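PDB 3PE8: enoyl-CoA hydratase from Mycobacterium smegmatis, which binds zinc and probably catalyses the reversible hydration of the double bond of enoyl-CoA thioesters, as enoyl-CoA hydratases do. Local coordinates for residues D55-T60 with P89-P94. Sequence-based numbering, arbitrary orientation. Where two conformers were deposited one is given.
Sequences DVVIVT and PDMTKP
Val57 and Pro94 are joined by one backbone hydrogen bond, from Val57 N to Pro94 O at 2.9 Å, and the tight part of the contact is built around it. The bond is almost straight, 177° at the hydrogen. Proline has no N-H to give, but its carbonyl serves as well as any other, so Pro94 can open the pairing of the next strand. Its ring lies against the start of strand 56-61: CD is 3.5 Å from Asp55 O, while CG faces Val56 CG2 more distantly at 4.4 Å. Beta-branched valines suit this extended chain, and CG1 of Val56, anti to its backbone N (chi1 177°), sits 3.7 Å from Pro94 O. Pro94 also packs on Leu158 of a neighbouring subunit.

Lys93 brings its CB to 3.5 Å from Asp55 O and then runs on extended, its methylenes passing that carbonyl. The long chain lets NZ reach the carbonyls of Ala48, Gln49 and Val54, which hydrogen-bond the buried ammonium. The CB of Asp55 points away from the loop, and its OD1 forms salt bridges with Arg18 and Arg203.

Packing is looser toward Met91, whose flexible thioether chain bends at chi3 (74°) to bring CE within 4.2 Å of Val57 CG2, the two side chains crossing at about a right angle. Beyond it the loop diverges from the strand, and Asp90, suitably polar, is exposed to solvent.

Val57 also bonds through its backbone to Ile96, so the Pro94 bond begins the parallel pairing of strands 56-61 and 95-99, neighbours in the central beta-sheet of the crotonase fold.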
loop_
_atom_site.group_PDB
_atom_site.type_symbol
_atom_site.label_atom_id
_atom_site.label_comp_id
_atom_site.label_asym_id
_atom_site.label_seq_id
_atom_site.Cartn_x
_atom_site.Cartn_y
_atom_site.Cartn_z
ATOM N N ASP A 55 33.045 1.672 -9.370
ATOM C CA ASP A 55 31.889 2.579 -9.269
ATOM C C ASP A 55 30.627 2.048 -9.942
ATOM O O ASP A 55 29.518 2.385 -9.527
ATOM C CB ASP A 55 32.198 3.947 -9.875
ATOM C CG ASP A 55 33.131 4.770 -9.040
ATOM O OD1 ASP A 55 33.281 4.540 -7.803
ATOM O OD2 ASP A 55 33.728 5.670 -9.650
ATOM N N VAL A 56 30.796 1.299 -11.031
ATOM C CA VAL A 56 29.703 0.884 -11.920
ATOM C C VAL A 56 29.966 -0.544 -12.386
ATOM O O VAL A 56 31.137 -0.947 -12.553
ATOM C CB VAL A 56 29.566 1.825 -13.180
ATOM C CG1 VAL A 56 28.478 1.361 -14.147
ATOM C CG2 VAL A 56 29.302 3.286 -12.731
ATOM N N VAL A 57 28.894 -1.334 -12.497
ATOM C CA VAL A 57 28.957 -2.698 -13.025
ATOM C C VAL A 57 28.240 -2.775 -14.386
ATOM O O VAL A 57 27.135 -2.196 -14.541
ATOM C CB VAL A 57 28.301 -3.719 -12.046
ATOM C CG1 VAL A 57 28.321 -5.128 -12.635
ATOM C CG2 VAL A 57 29.038 -3.743 -10.676
ATOM N N ILE A 58 28.851 -3.477 -15.348
ATOM C CA ILE A 58 28.178 -3.900 -16.579
ATOM C C ILE A 58 28.018 -5.407 -16.539
ATOM O O ILE A 58 29.010 -6.113 -16.297
ATOM C CB ILE A 58 28.985 -3.477 -17.853
ATOM C CG1 ILE A 58 29.117 -1.955 -17.927
ATOM C CG2 ILE A 58 28.352 -4.057 -19.142
ATOM C CD1 ILE A 58 30.092 -1.453 -18.984
ATOM N N VAL A 59 26.815 -5.892 -16.820
ATOM C CA VAL A 59 26.573 -7.316 -16.942
ATOM C C VAL A 59 26.297 -7.626 -18.407
ATOM O O VAL A 59 25.461 -6.967 -19.018
ATOM C CB VAL A 59 25.373 -7.783 -16.089
ATOM C CG1 VAL A 59 25.049 -9.291 -16.344
ATOM C CG2 VAL A 59 25.629 -7.594 -14.588
ATOM N N THR A 60 26.981 -8.645 -18.959
ATOM C CA THR A 60 26.736 -9.015 -20.350
ATOM C C THR A 60 26.949 -10.499 -20.474
ATOM O O THR A 60 27.360 -11.150 -19.503
ATOM C CB THR A 60 27.599 -8.162 -21.311
ATOM O OG1 THR A 60 27.079 -8.255 -22.648
ATOM C CG2 THR A 60 29.087 -8.552 -21.310
ATOM N N PRO A 89 21.765 -9.296 -4.868
ATOM C CA PRO A 89 22.032 -8.594 -3.602
ATOM C C PRO A 89 21.657 -7.109 -3.605
ATOM O O PRO A 89 21.448 -6.519 -4.665
ATOM C CB PRO A 89 23.553 -8.753 -3.449
ATOM C CG PRO A 89 24.042 -8.766 -4.853
ATOM C CD PRO A 89 23.010 -9.562 -5.607
ATOM N N ASP A 90 21.510 -6.526 -2.417
ATOM C CA ASP A 90 21.294 -5.098 -2.296
ATOM C C ASP A 90 22.572 -4.384 -2.733
ATOM O O ASP A 90 23.667 -4.697 -2.261
ATOM C CB ASP A 90 20.949 -4.704 -0.859
ATOM C CG ASP A 90 20.616 -3.220 -0.721
ATOM O OD1 ASP A 90 19.986 -2.648 -1.628
ATOM O OD2 ASP A 90 20.958 -2.638 0.333
ATOM N N MET A 91 22.426 -3.432 -3.636
ATOM C CA MET A 91 23.563 -2.721 -4.215
ATOM C C MET A 91 23.204 -1.244 -4.278
ATOM O O MET A 91 22.048 -0.891 -4.517
ATOM C CB MET A 91 23.852 -3.252 -5.618
ATOM C CG MET A 91 24.382 -4.683 -5.622
ATOM S SD MET A 91 24.717 -5.195 -7.301
ATOM C CE MET A 91 26.221 -4.253 -7.647
ATOM N N THR A 92 24.201 -0.385 -4.095
ATOM C CA THR A 92 24.026 1.048 -4.312
ATOM C C THR A 92 24.805 1.522 -5.517
ATOM O O THR A 92 24.652 2.676 -5.914
ATOM C CB THR A 92 24.444 1.862 -3.116
ATOM O OG1 THR A 92 25.858 1.729 -2.894
ATOM C CG2 THR A 92 23.638 1.436 -1.867
ATOM N N LYS A 93 25.643 0.657 -6.094
ATOM C CA LYS A 93 26.374 0.985 -7.332
ATOM C C LYS A 93 25.530 0.565 -8.548
ATOM O O LYS A 93 24.978 -0.523 -8.569
ATOM C CB LYS A 93 27.725 0.266 -7.338
ATOM C CG LYS A 93 28.631 0.697 -6.178
ATOM C CD LYS A 93 29.968 0.043 -6.201
ATOM C CE LYS A 93 30.755 0.397 -4.965
ATOM N NZ LYS A 93 32.023 -0.380 -4.906
ATOM N N PRO A 94 25.476 1.401 -9.585
ATOM C CA PRO A 94 24.644 1.080 -10.707
ATOM C C PRO A 94 25.079 -0.150 -11.494
ATOM O O PRO A 94 26.264 -0.364 -11.692
ATOM C CB PRO A 94 24.781 2.297 -11.617
ATOM C CG PRO A 94 25.312 3.365 -10.804
ATOM C CD PRO A 94 26.024 2.762 -9.666
#